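Local coordinates for alkaline phosphatase (Thermus thermophilus, PDB 7KWD), which probably hydrolyses phosphate monoesters, as a homodimeric metalloenzyme that uses two zinc ions and one magnesium ion, at residues Trp51-Ile56 against His276-Asn281; Ala271-His276 against Leu287-Ala292; Leu280-Ala285 against Ala371-Asp376; Ala347-Met352 against Asn407-Ala412. One frame throughout, in Å; residues are numbered along the deposited sequence.

Contact 1 of 4, residues Trp51-Ile56 against His276-Asn281; sequences WEDYAI and HANHLN. With ZN (zinc ion), chain F.
A single polar link joins Asp-53 on helix 51-65 to Asn-278 on helix 273-280. The side chains extend to meet each other, that of Asp-53 with CG opposite its carbonyl carbon (chi1 -52°), which carries the carboxylate to the amide. ND2 of Asn-278 donates to OD2 of Asp-53 over 2.8 Å, with an N-H...O angle of 153°. OD2 is met on its syn side, though the donor is tilted out of the carboxylate plane. Amide and carboxylate are roughly aligned, their planes 28° apart, which also brings two acceptors, OD1 of Asp-53 and OD1 of Asn-278, to 3.3 Å, unbonded. OD1 of Asn-278 pairs with OG1 of Thr-286, which settles the amide orientation, and OD2 of Asp-53 also takes the N-H of Ser-50.

The C-terminal end of helix 273-280 is closed by a Schellman motif, with Asn-281 as its C-prime residue; the side-chain ND2 of Asn-281 adds a bond to Asn-278 O at 3.0 Å.

His-279, the residue after Asn-278, binds zinc through NE2 at 2.2 Å, in a site completed by Asp-275 and His-433, while its ND1 is hydrogen-bonded to Gly-431 O.

Replacing Asp-53 by an alanine removes the carboxylate, which is likely to leave the Ser-50 N-H without this acceptor and the Asn-278 amide with one bond fewer to hold its rotation. Both residues are buried, and any charge on the carboxylate is probably eased by the N-H donors of Asn-278 and Ser-50. The pair thus ties helix 51-65, whose N-terminal turn touches the second subunit, to the helix that carries two zinc ligands.

Contact 2 of 4, residues Ala271-His276 against Leu287-Ala292; sequences AGRIDH and LWDVLA. With ZN (zinc ion), chain F.
The guanidinium of Arg-273 and the carboxylate of Asp-289 have planes 78° apart and do not pair: NE of Arg-273 is 5.7 Å from OD2 of Asp-289, which lies instead against CB of Arg-273. The guanidinium spends its edge on His-276, where NE meets ND1 in plane at 2.9 Å, nearly straight at 173°, and it also makes a cation-pi contact with Tyr-233. The His-276 ring has Gly-272 O over the centre of one face, 3.7 Å above the plane. Bends at chi2 and chi3 of Arg-273 curl the chain back to the histidine, and its NH2 forms a salt bridge with Glu-350.

A water makes the polar link between the segments: it accepts from Arg-273 N at 2.8 Å and donates to OD2 of Asp-289 at 2.7 Å. The other carboxylate oxygen, OD1, takes the N-H of Glu-234. Beside it the contact is apolar. Ile-274 lies nearly perpendicular to Val-290, CD1 to CG2 4.0 Å, while its CG1 rests 3.9 Å from CB of Asp-289.

Asp-275 binds zinc through OD2 at 2.0 Å. Here the start of helix 273-280, which follows strand 265-271, packs on helix 283-306; Ile-274 also touches Tyr-46 of strand 40-46, Val-290 reaches Ala-57 of helix 51-65, and Trp-288 lies on helix 234-239.

Contact 3 of 4, residues Leu280-Ala285 against Ala371-Asp376; sequences LNDAGA and AMKGVD
Asp-282 and Lys-373 meet through two differently shaped chains. In the aspartate, CG points opposite the backbone N (chi1 -178°), carrying the carboxylate out to the lysine; in Lys-373 a bend at chi2 (-61°) is followed by an extended run that delivers the ammonium group. NZ of Lys-373 lies 2.9 Å from both OD1 and OD2 of Asp-282, so it straddles the carboxylate in a salt bridge whose two hydrogen bonds are each weak in geometry. Being equally far from both oxygens, NZ lies 3.3 Å from CG of Asp-282.

Neither group depends on the other alone. OD1 also accepts from Ala-285 N at 3.1 Å, from above the carboxylate plane and close to straight (164°), with a weak second bond from Gly-284 N; OD2 takes the N-H of Phe-349. NZ is held further by Ala-347 O and Gln-345 OE1. This buried carboxylate, facing an ammonium and a helix start, is probably well stabilised as an anion. With an alanine here the Lys-373 ammonium is likely to lose its counter-charge and the Ala-285 N-H its capping acceptor.

The arrangement is an N-cap: Asp-282 opens helix 283-306 directly after the Schellman motif at Asn-281 has closed helix 273-280. A salt bridge laid on this cap joins the turn between the two helices to the C-terminal end of helix 362-373, where Gly-374, with positive phi, leaves the helix.

Contact 4 of 4, residues Ala347-Met352 against Asn407-Ala412; sequences ASFEHM and NTMAWA
The Met-409 chain runs antiparallel across the Phe-349 side chain, so that the aromatic ring lies under the methionine. CB of Met-409 stands 3.9 Å from the centroid of the Phe-349 ring and 8° off its normal, a CH-pi contact over the middle of one face. The sulfur is farther round: SD is 4.8 Å from the same centroid, an oblique Met-aromatic contact. A bend at chi3 (76°) then swings the methyl back, and CE of Met-409 comes to 3.6 Å from CD1 of Phe-349.

That methyl is the bump of helix 406-412. It enters the hollow between Phe-349 and Met-352, side chains a turn apart on helix 349-356, and meets CE of Met-352 at 4.0 Å. Met-352 in turn sets its SD at the edge of the phenyl ring, in plane. The ring is the matching bump from the other side: its far rim fills the shallow place left by Ala-410, with CE2 of Phe-349 3.9 Å from CB of Ala-410 and CZ 3.8 Å from the Ala-410 backbone N, approached obliquely. The small alanine lets the ring lie close to the helix backbone.

At the start of helix 349-356, Ser-348 is the N-cap, its OG accepting from His-351 N at 3.1 Å. The opposite face of the Phe-349 ring takes the ammonium of Lys-373 in a cation-pi contact. Helix 362-373 also packs on Met-352, helix 379-391 reaches Met-409 through Val-385, and Trp-411, which points away from this interface, meets Arg-400 of the second subunit.

All four contacts are buried, but they differ in depth. Contacts 1 and 2 lie nearer the chain centre and share helix 273-280, whose Asp-275 and His-279 bind the same zinc ion; their cross-links are an amide-carboxylate bond and a water bridge beside apolar packing. Contacts 3 and 4, farther out, are neighbours with opposite chemistry, one ionic and one hydrophobic, joined through Asp-282 and Lys-373. Helix 283-306 serves both contact 2 and contact 3. Polar ties connect the inner pair with contact 4, among them the charged one from Arg-273 and a probable hydrogen bond from the Asn-407 amide to His-279 O.

Contact 1 of 4, residues Trp51-Ile56 against His276-Asn281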
loop_
_atom_site.group_PDB
_atom_site.type_symbol
_atom_site.label_atom_id
_atom_site.label_comp_id
_atom_site.label_asym_id
_atom_site.label_seq_id
_atom_site.Cartn_x
_atom_site.Cartn_y
_atom_site.Cartn_z
ATOM N N TRP A 51 -1.793 -1.599 -3.470
ATOM C CA TRP A 51 -2.903 -0.701 -3.174
ATOM C C TRP A 51 -2.729 0.638 -3.866
ATOM O O TRP A 51 -3.722 1.353 -4.083
ATOM C CB TRP A 51 -3.056 -0.528 -1.650
ATOM C CG TRP A 51 -3.549 -1.818 -0.981
ATOM C CD1 TRP A 51 -2.877 -2.598 -0.070
ATOM C CD2 TRP A 51 -4.819 -2.457 -1.195
ATOM N NE1 TRP A 51 -3.654 -3.690 0.275
ATOM C CE2 TRP A 51 -4.849 -3.613 -0.399
ATOM C CE3 TRP A 51 -5.938 -2.149 -1.982
ATOM C CZ2 TRP A 51 -5.958 -4.460 -0.365
ATOM C CZ3 TRP A 51 -7.040 -2.991 -1.938
ATOM C CH2 TRP A 51 -7.036 -4.130 -1.132
ATOM N N GLU A 52 -1.512 1.002 -4.258
ATOM C CA GLU A 52 -1.387 2.199 -5.078
ATOM C C GLU A 52 -1.966 1.947 -6.462
ATOM O O GLU A 52 -2.692 2.792 -6.984
ATOM C CB GLU A 52 0.062 2.667 -5.181
ATOM C CG GLU A 52 0.730 2.977 -3.849
ATOM C CD GLU A 52 0.114 4.157 -3.086
ATOM O OE1 GLU A 52 0.400 4.266 -1.880
ATOM O OE2 GLU A 52 -0.652 4.958 -3.676
ATOM N N ASP A 53 -1.686 0.774 -7.060
ATOM C CA ASP A 53 -2.296 0.468 -8.344
ATOM C C ASP A 53 -3.808 0.532 -8.242
ATOM O O ASP A 53 -4.496 0.975 -9.175
ATOM C CB ASP A 53 -1.941 -0.941 -8.867
ATOM C CG ASP A 53 -0.431 -1.223 -8.894
ATOM O OD1 ASP A 53 0.352 -0.279 -9.107
ATOM O OD2 ASP A 53 -0.040 -2.406 -8.735
ATOM N N TYR A 54 -4.343 -0.033 -7.157
ATOM C CA TYR A 54 -5.780 -0.078 -7.001
ATOM C C TYR A 54 -6.359 1.332 -7.048
ATOM O O TYR A 54 -7.337 1.587 -7.749
ATOM C CB TYR A 54 -6.170 -0.765 -5.694
ATOM C CG TYR A 54 -7.658 -0.637 -5.498
ATOM C CD1 TYR A 54 -8.547 -1.475 -6.176
ATOM C CD2 TYR A 54 -8.174 0.369 -4.700
ATOM C CE1 TYR A 54 -9.936 -1.328 -6.029
ATOM C CE2 TYR A 54 -9.528 0.521 -4.541
ATOM C CZ TYR A 54 -10.412 -0.304 -5.217
ATOM O OH TYR A 54 -11.740 -0.103 -5.041
ATOM N N ALA A 55 -5.767 2.248 -6.286
ATOM C CA ALA A 55 -6.291 3.603 -6.189
ATOM C C ALA A 55 -6.300 4.297 -7.545
ATOM O O ALA A 55 -7.250 5.023 -7.869
ATOM C CB ALA A 55 -5.448 4.405 -5.197
ATOM N N ILE A 56 -5.235 4.098 -8.341
ATOM C CA ILE A 56 -5.162 4.712 -9.674
ATOM C C ILE A 56 -6.253 4.168 -10.591
ATOM O O ILE A 56 -6.913 4.929 -11.294
ATOM C CB ILE A 56 -3.763 4.505 -10.296
ATOM C CG1 ILE A 56 -2.719 5.363 -9.582
ATOM C CG2 ILE A 56 -3.775 4.883 -11.775
ATOM C CD1 ILE A 56 -1.263 4.854 -9.799
ATOM N N HIS A 276 4.876 -6.926 -14.141
ATOM C CA HIS A 276 5.881 -6.510 -15.110
ATOM C C HIS A 276 5.815 -5.015 -15.365
ATOM O O HIS A 276 6.844 -4.338 -15.418
ATOM C CB HIS A 276 5.694 -7.270 -16.423
ATOM C CG HIS A 276 5.857 -8.745 -16.269
ATOM N ND1 HIS A 276 5.580 -9.629 -17.276
ATOM C CD2 HIS A 276 6.243 -9.492 -15.210
ATOM C CE1 HIS A 276 5.802 -10.864 -16.860
ATOM N NE2 HIS A 276 6.205 -10.809 -15.608
ATOM N N ALA A 277 4.605 -4.481 -15.552
ATOM C CA ALA A 277 4.491 -3.049 -15.771
ATOM C C ALA A 277 4.997 -2.292 -14.566
ATOM O O ALA A 277 5.612 -1.232 -14.704
ATOM C CB ALA A 277 3.044 -2.665 -16.063
ATOM N N ASN A 278 4.721 -2.808 -13.364
ATOM C CA ASN A 278 5.205 -2.116 -12.175
ATOM C C ASN A 278 6.716 -2.149 -12.115
ATOM O O ASN A 278 7.332 -1.197 -11.611
ATOM C CB ASN A 278 4.603 -2.723 -10.913
ATOM C CG ASN A 278 3.126 -2.343 -10.736
ATOM O OD1 ASN A 278 2.645 -1.365 -11.294
ATOM N ND2 ASN A 278 2.417 -3.143 -9.963
ATOM N N HIS A 279 7.320 -3.258 -12.585
ATOM C CA HIS A 279 8.772 -3.335 -12.730
ATOM C C HIS A 279 9.291 -2.247 -13.671
ATOM O O HIS A 279 10.281 -1.572 -13.367
ATOM C CB HIS A 279 9.176 -4.712 -13.260
ATOM C CG HIS A 279 9.256 -5.775 -12.215
ATOM N ND1 HIS A 279 10.012 -5.636 -11.073
ATOM C CD2 HIS A 279 8.670 -6.996 -12.133
ATOM C CE1 HIS A 279 9.912 -6.731 -10.346
ATOM N NE2 HIS A 279 9.120 -7.576 -10.977
ATOM N N LEU A 280 8.628 -2.062 -14.828
ATOM C CA LEU A 280 9.034 -0.986 -15.731
ATOM C C LEU A 280 8.837 0.413 -15.130
ATOM O O LEU A 280 9.427 1.373 -15.630
ATOM C CB LEU A 280 8.246 -1.035 -17.037
ATOM C CG LEU A 280 8.110 -2.389 -17.711
ATOM C CD1 LEU A 280 7.338 -2.271 -18.979
ATOM C CD2 LEU A 280 9.463 -2.962 -17.972
ATOM N N ASN A 281 8.020 0.549 -14.091
ATOM C CA ASN A 281 7.599 1.850 -13.557
ATOM C C ASN A 281 6.727 2.566 -14.582
ATOM O O ASN A 281 6.864 3.773 -14.770
ATOM C CB ASN A 281 8.771 2.745 -13.176
ATOM C CG ASN A 281 9.413 2.381 -11.851
ATOM O OD1 ASN A 281 10.186 3.172 -11.341
ATOM N ND2 ASN A 281 9.126 1.183 -11.314
HETATM ZN ZN ZN F . 8.043 -9.421 -10.364
#

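Contact 2 of 4, residues Ala271-His276 against Leu287-Ala292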
loop_
_atom_site.group_PDB
_atom_site.type_symbol
_atom_site.label_atom_id
_atom_site.label_comp_id
_atom_site.label_asym_id
_atom_site.label_seq_id
_atom_site.Cartn_x
_atom_site.Cartn_y
_atom_site.Cartn_z
ATOM N N ALA A 271 -3.497 -12.383 -13.993
ATOM C CA ALA A 271 -3.161 -11.093 -14.587
ATOM C C ALA A 271 -1.710 -10.871 -14.212
ATOM O O ALA A 271 -1.378 -10.160 -13.268
ATOM C CB ALA A 271 -4.067 -9.988 -14.071
ATOM N N GLY A 272 -0.830 -11.549 -14.962
ATOM C CA GLY A 272 0.547 -11.673 -14.548
ATOM C C GLY A 272 1.453 -10.551 -14.922
ATOM O O GLY A 272 2.623 -10.545 -14.495
ATOM N N ARG A 273 0.990 -9.589 -15.724
ATOM C CA ARG A 273 1.880 -8.535 -16.196
ATOM C C ARG A 273 1.621 -7.201 -15.514
ATOM O O ARG A 273 2.318 -6.213 -15.804
ATOM C CB ARG A 273 1.781 -8.397 -17.721
ATOM C CG ARG A 273 2.019 -9.753 -18.446
ATOM C CD ARG A 273 2.678 -9.635 -19.827
ATOM N NE ARG A 273 4.056 -9.160 -19.685
ATOM C CZ ARG A 273 4.731 -8.539 -20.643
ATOM N NH1 ARG A 273 4.176 -8.323 -21.832
ATOM N NH2 ARG A 273 5.962 -8.137 -20.391
ATOM N N ILE A 274 0.673 -7.155 -14.576
ATOM C CA ILE A 274 0.635 -6.044 -13.634
ATOM C C ILE A 274 2.000 -5.894 -12.983
ATOM O O ILE A 274 2.570 -4.800 -12.949
ATOM C CB ILE A 274 -0.465 -6.261 -12.582
ATOM C CG1 ILE A 274 -1.851 -6.243 -13.245
ATOM C CG2 ILE A 274 -0.330 -5.243 -11.457
ATOM C CD1 ILE A 274 -2.965 -6.777 -12.319
ATOM N N ASP A 275 2.539 -7.010 -12.465
ATOM C CA ASP A 275 3.891 -7.051 -11.915
ATOM C C ASP A 275 4.903 -6.466 -12.892
ATOM O O ASP A 275 5.660 -5.561 -12.545
ATOM C CB ASP A 275 4.235 -8.505 -11.561
ATOM C CG ASP A 275 5.580 -8.660 -10.930
ATOM O OD1 ASP A 275 5.789 -8.064 -9.838
ATOM O OD2 ASP A 275 6.415 -9.402 -11.509
ATOM N N HIS A 276 4.876 -6.926 -14.141
ATOM C CA HIS A 276 5.881 -6.510 -15.110
ATOM C C HIS A 276 5.815 -5.015 -15.365
ATOM O O HIS A 276 6.844 -4.338 -15.418
ATOM C CB HIS A 276 5.694 -7.270 -16.423
ATOM C CG HIS A 276 5.857 -8.745 -16.269
ATOM N ND1 HIS A 276 5.580 -9.629 -17.276
ATOM C CD2 HIS A 276 6.243 -9.492 -15.210
ATOM C CE1 HIS A 276 5.802 -10.864 -16.860
ATOM N NE2 HIS A 276 6.205 -10.809 -15.608
ATOM N N LEU A 287 -2.120 0.270 -15.399
ATOM C CA LEU A 287 -3.531 0.587 -15.408
ATOM C C LEU A 287 -4.289 -0.302 -16.379
ATOM O O LEU A 287 -5.342 -0.841 -16.035
ATOM C CB LEU A 287 -3.731 2.056 -15.773
ATOM C CG LEU A 287 -5.139 2.444 -16.213
ATOM C CD1 LEU A 287 -6.085 2.413 -15.022
ATOM C CD2 LEU A 287 -5.151 3.862 -16.813
ATOM N N TRP A 288 -3.792 -0.437 -17.619
ATOM C CA TRP A 288 -4.554 -1.189 -18.609
ATOM C C TRP A 288 -4.570 -2.683 -18.297
ATOM O O TRP A 288 -5.563 -3.351 -18.604
ATOM C CB TRP A 288 -4.043 -0.895 -20.038
ATOM C CG TRP A 288 -4.672 0.381 -20.509
ATOM C CD1 TRP A 288 -4.080 1.594 -20.598
ATOM C CD2 TRP A 288 -6.040 0.576 -20.892
ATOM N NE1 TRP A 288 -4.978 2.527 -21.021
ATOM C CE2 TRP A 288 -6.192 1.928 -21.213
ATOM C CE3 TRP A 288 -7.137 -0.265 -21.007
ATOM C CZ2 TRP A 288 -7.406 2.465 -21.628
ATOM C CZ3 TRP A 288 -8.350 0.270 -21.427
ATOM C CH2 TRP A 288 -8.469 1.620 -21.737
ATOM N N ASP A 289 -3.524 -3.226 -17.666
ATOM C CA ASP A 289 -3.602 -4.635 -17.262
ATOM C C ASP A 289 -4.526 -4.802 -16.059
ATOM O O ASP A 289 -5.173 -5.849 -15.897
ATOM C CB ASP A 289 -2.203 -5.202 -16.971
ATOM C CG ASP A 289 -1.548 -5.808 -18.222
ATOM O OD1 ASP A 289 -1.694 -5.196 -19.298
ATOM O OD2 ASP A 289 -0.936 -6.909 -18.159
ATOM N N VAL A 290 -4.650 -3.769 -15.234
ATOM C CA VAL A 290 -5.634 -3.827 -14.165
ATOM C C VAL A 290 -7.033 -3.734 -14.736
ATOM O O VAL A 290 -7.948 -4.406 -14.252
ATOM C CB VAL A 290 -5.387 -2.715 -13.138
ATOM C CG1 VAL A 290 -6.528 -2.684 -12.122
ATOM C CG2 VAL A 290 -4.080 -2.963 -12.425
ATOM N N LEU A 291 -7.217 -2.899 -15.782
ATOM C CA LEU A 291 -8.524 -2.771 -16.423
ATOM C C LEU A 291 -8.856 -4.039 -17.209
ATOM O O LEU A 291 -10.001 -4.488 -17.222
ATOM C CB LEU A 291 -8.575 -1.547 -17.352
ATOM C CG LEU A 291 -8.407 -0.205 -16.655
ATOM C CD1 LEU A 291 -8.630 0.947 -17.601
ATOM C CD2 LEU A 291 -9.389 -0.033 -15.489
ATOM N N ALA A 292 -7.854 -4.671 -17.803
ATOM C CA ALA A 292 -8.116 -5.956 -18.443
ATOM C C ALA A 292 -8.536 -7.019 -17.421
ATOM O O ALA A 292 -9.405 -7.855 -17.696
ATOM C CB ALA A 292 -6.866 -6.437 -19.182
HETATM ZN ZN ZN F . 8.043 -9.421 -10.364
HETATM O O HOH W 1 -1.580 -9.142 -16.859
#

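Contact 3 of 4, residues Leu280-Ala285 against Ala371-Asp376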
loop_
_atom_site.group_PDB
_atom_site.type_symbol
_atom_site.label_atom_id
_atom_site.label_comp_id
_atom_site.label_asym_id
_atom_site.label_seq_id
_atom_site.Cartn_x
_atom_site.Cartn_y
_atom_site.Cartn_z
ATOM N N LEU A 280 8.628 -2.062 -14.828
ATOM C CA LEU A 280 9.034 -0.986 -15.731
ATOM C C LEU A 280 8.837 0.413 -15.130
ATOM O O LEU A 280 9.427 1.373 -15.630
ATOM C CB LEU A 280 8.246 -1.035 -17.037
ATOM C CG LEU A 280 8.110 -2.389 -17.711
ATOM C CD1 LEU A 280 7.338 -2.271 -18.979
ATOM C CD2 LEU A 280 9.463 -2.962 -17.972
ATOM N N ASN A 281 8.020 0.549 -14.091
ATOM C CA ASN A 281 7.599 1.850 -13.557
ATOM C C ASN A 281 6.727 2.566 -14.582
ATOM O O ASN A 281 6.864 3.773 -14.770
ATOM C CB ASN A 281 8.771 2.745 -13.176
ATOM C CG ASN A 281 9.413 2.381 -11.851
ATOM O OD1 ASN A 281 10.186 3.172 -11.341
ATOM N ND2 ASN A 281 9.126 1.183 -11.314
ATOM N N ASP A 282 5.877 1.816 -15.270
ATOM C CA ASP A 282 5.004 2.326 -16.318
ATOM C C ASP A 282 3.555 2.293 -15.820
ATOM O O ASP A 282 2.825 1.312 -16.000
ATOM C CB ASP A 282 5.178 1.508 -17.582
ATOM C CG ASP A 282 4.335 2.021 -18.729
ATOM O OD1 ASP A 282 3.427 2.861 -18.492
ATOM O OD2 ASP A 282 4.567 1.570 -19.872
ATOM N N ALA A 283 3.123 3.416 -15.236
ATOM C CA ALA A 283 1.788 3.480 -14.653
ATOM C C ALA A 283 0.683 3.224 -15.668
ATOM O O ALA A 283 -0.373 2.663 -15.326
ATOM C CB ALA A 283 1.599 4.848 -13.980
ATOM N N GLY A 284 0.893 3.633 -16.920
ATOM C CA GLY A 284 -0.148 3.440 -17.921
ATOM C C GLY A 284 -0.288 1.982 -18.319
ATOM O O GLY A 284 -1.396 1.498 -18.573
ATOM N N ALA A 285 0.825 1.263 -18.396
ATOM C CA ALA A 285 0.712 -0.162 -18.670
ATOM C C ALA A 285 0.067 -0.909 -17.490
ATOM O O ALA A 285 -0.789 -1.779 -17.692
ATOM C CB ALA A 285 2.081 -0.749 -19.000
ATOM N N ALA A 371 4.433 10.195 -29.206
ATOM C CA ALA A 371 3.361 9.437 -29.824
ATOM C C ALA A 371 2.723 8.425 -28.881
ATOM O O ALA A 371 1.520 8.192 -28.963
ATOM C CB ALA A 371 3.901 8.725 -31.060
ATOM N N MET A 372 3.486 7.842 -27.970
ATOM C CA MET A 372 2.986 6.729 -27.183
ATOM C C MET A 372 2.735 7.061 -25.723
ATOM O O MET A 372 1.949 6.354 -25.085
ATOM C CB MET A 372 3.959 5.547 -27.319
ATOM C CG MET A 372 3.952 4.969 -28.756
ATOM S SD MET A 372 5.118 3.614 -29.071
ATOM C CE MET A 372 6.428 4.495 -29.939
ATOM N N LYS A 373 3.321 8.142 -25.199
ATOM C CA LYS A 373 3.016 8.610 -23.854
ATOM C C LYS A 373 2.351 9.983 -23.778
ATOM O O LYS A 373 1.918 10.363 -22.691
ATOM C CB LYS A 373 4.304 8.639 -23.010
ATOM C CG LYS A 373 4.893 7.231 -22.772
ATOM C CD LYS A 373 3.908 6.336 -22.007
ATOM C CE LYS A 373 4.596 5.067 -21.450
ATOM N NZ LYS A 373 3.575 3.992 -21.212
ATOM N N GLY A 374 2.223 10.715 -24.885
ATOM C CA GLY A 374 1.713 12.067 -24.831
ATOM C C GLY A 374 2.619 13.038 -24.093
ATOM O O GLY A 374 2.135 13.989 -23.478
ATOM N N VAL A 375 3.924 12.806 -24.130
ATOM C CA VAL A 375 4.906 13.537 -23.337
ATOM C C VAL A 375 5.878 14.223 -24.291
ATOM O O VAL A 375 6.287 13.631 -25.297
ATOM C CB VAL A 375 5.673 12.589 -22.381
ATOM C CG1 VAL A 375 6.988 13.210 -21.878
ATOM C CG2 VAL A 375 4.795 12.198 -21.194
ATOM N N ASP A 376 6.258 15.463 -23.956
ATOM C CA ASP A 376 7.205 16.264 -24.743
ATOM C C ASP A 376 8.488 16.368 -23.929
ATOM O O ASP A 376 8.598 17.199 -23.026
ATOM C CB ASP A 376 6.639 17.647 -25.063
ATOM C CG ASP A 376 5.475 17.588 -26.036
ATOM O OD1 ASP A 376 5.566 16.832 -27.039
ATOM O OD2 ASP A 376 4.460 18.288 -25.793
#

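Contact 4 of 4, residues Ala347-Met352 against Asn407-Ala412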
loop_
_atom_site.group_PDB
_atom_site.type_symbol
_atom_site.label_atom_id
_atom_site.label_comp_id
_atom_site.label_asym_id
_atom_site.label_seq_id
_atom_site.Cartn_x
_atom_site.Cartn_y
_atom_site.Cartn_z
ATOM N N ALA A 347 1.029 3.133 -25.640
ATOM C CA ALA A 347 1.893 1.956 -25.654
ATOM C C ALA A 347 2.702 1.906 -24.358
ATOM O O ALA A 347 2.824 2.895 -23.626
ATOM C CB ALA A 347 2.834 1.961 -26.875
ATOM N N SER A 348 3.238 0.724 -24.079
ATOM C CA SER A 348 4.094 0.522 -22.923
ATOM C C SER A 348 5.546 0.882 -23.235
ATOM O O SER A 348 5.955 0.963 -24.387
ATOM C CB SER A 348 4.042 -0.944 -22.502
ATOM O OG SER A 348 4.585 -1.769 -23.540
ATOM N N PHE A 349 6.339 1.056 -22.175
ATOM C CA PHE A 349 7.786 1.189 -22.325
ATOM C C PHE A 349 8.383 0.007 -23.089
ATOM O O PHE A 349 9.378 0.165 -23.798
ATOM C CB PHE A 349 8.439 1.288 -20.944
ATOM C CG PHE A 349 8.269 2.629 -20.253
ATOM C CD1 PHE A 349 8.009 3.783 -20.970
ATOM C CD2 PHE A 349 8.401 2.728 -18.873
ATOM C CE1 PHE A 349 7.888 4.998 -20.323
ATOM C CE2 PHE A 349 8.267 3.933 -18.230
ATOM C CZ PHE A 349 8.021 5.074 -18.959
ATOM N N GLU A 350 7.816 -1.186 -22.916
ATOM C CA GLU A 350 8.337 -2.388 -23.564
ATOM C C GLU A 350 8.178 -2.300 -25.063
ATOM O O GLU A 350 9.072 -2.692 -25.824
ATOM C CB GLU A 350 7.611 -3.618 -23.016
ATOM C CG GLU A 350 7.811 -4.907 -23.805
ATOM C CD GLU A 350 7.061 -6.091 -23.178
ATOM O OE1 GLU A 350 5.981 -6.461 -23.691
ATOM O OE2 GLU A 350 7.547 -6.640 -22.166
ATOM N N HIS A 351 7.035 -1.786 -25.501
ATOM C CA HIS A 351 6.790 -1.635 -26.930
ATOM C C HIS A 351 7.610 -0.491 -27.495
ATOM O O HIS A 351 8.258 -0.642 -28.536
ATOM C CB HIS A 351 5.313 -1.424 -27.138
ATOM C CG HIS A 351 4.910 -1.291 -28.560
ATOM N ND1 HIS A 351 4.589 -2.376 -29.340
ATOM C CD2 HIS A 351 4.737 -0.196 -29.334
ATOM C CE1 HIS A 351 4.227 -1.953 -30.535
ATOM N NE2 HIS A 351 4.304 -0.635 -30.555
ATOM N N MET A 352 7.646 0.639 -26.789
ATOM C CA MET A 352 8.539 1.725 -27.166
ATOM C C MET A 352 9.956 1.212 -27.376
ATOM O O MET A 352 10.559 1.447 -28.423
ATOM C CB MET A 352 8.505 2.827 -26.105
ATOM C CG MET A 352 7.145 3.572 -26.062
ATOM S SD MET A 352 6.900 4.679 -24.629
ATOM C CE MET A 352 8.289 5.852 -24.963
ATOM N N ASN A 407 13.218 2.088 -16.048
ATOM C CA ASN A 407 13.095 3.012 -14.927
ATOM C C ASN A 407 13.716 4.369 -15.251
ATOM O O ASN A 407 13.250 5.399 -14.758
ATOM C CB ASN A 407 13.730 2.454 -13.640
ATOM C CG ASN A 407 12.957 1.262 -13.014
ATOM O OD1 ASN A 407 13.391 0.740 -11.990
ATOM N ND2 ASN A 407 11.845 0.836 -13.619
ATOM N N THR A 408 14.791 4.394 -16.046
ATOM C CA THR A 408 15.299 5.686 -16.507
ATOM C C THR A 408 14.266 6.362 -17.399
ATOM O O THR A 408 14.061 7.581 -17.327
ATOM C CB THR A 408 16.631 5.511 -17.247
ATOM O OG1 THR A 408 17.597 4.921 -16.367
ATOM C CG2 THR A 408 17.169 6.872 -17.720
ATOM N N MET A 409 13.583 5.578 -18.237
ATOM C CA MET A 409 12.495 6.131 -19.035
ATOM C C MET A 409 11.451 6.797 -18.143
ATOM O O MET A 409 10.969 7.894 -18.443
ATOM C CB MET A 409 11.879 5.018 -19.883
ATOM C CG MET A 409 12.832 4.520 -20.977
ATOM S SD MET A 409 12.285 3.073 -21.883
ATOM C CE MET A 409 11.042 3.787 -22.975
ATOM N N ALA A 410 11.108 6.163 -17.022
ATOM C CA ALA A 410 10.075 6.732 -16.169
ATOM C C ALA A 410 10.533 8.054 -15.583
ATOM O O ALA A 410 9.793 9.045 -15.603
ATOM C CB ALA A 410 9.704 5.747 -15.060
ATOM N N TRP A 411 11.785 8.099 -15.118
ATOM C CA TRP A 411 12.332 9.333 -14.585
ATOM C C TRP A 411 12.509 10.383 -15.669
ATOM O O TRP A 411 12.395 11.583 -15.388
ATOM C CB TRP A 411 13.664 9.056 -13.897
ATOM C CG TRP A 411 13.519 8.623 -12.480
ATOM C CD1 TRP A 411 13.633 7.352 -11.990
ATOM C CD2 TRP A 411 13.249 9.468 -11.357
ATOM N NE1 TRP A 411 13.452 7.358 -10.629
ATOM C CE2 TRP A 411 13.206 8.647 -10.221
ATOM C CE3 TRP A 411 13.031 10.842 -11.203
ATOM C CZ2 TRP A 411 12.957 9.154 -8.950
ATOM C CZ3 TRP A 411 12.785 11.339 -9.949
ATOM C CH2 TRP A 411 12.741 10.496 -8.836
ATOM N N ALA A 412 12.757 9.960 -16.903
ATOM C CA ALA A 412 12.875 10.916 -17.999
ATOM C C ALA A 412 11.576 11.682 -18.216
ATOM O O ALA A 412 11.612 12.844 -18.644
ATOM C CB ALA A 412 13.311 10.180 -19.270
#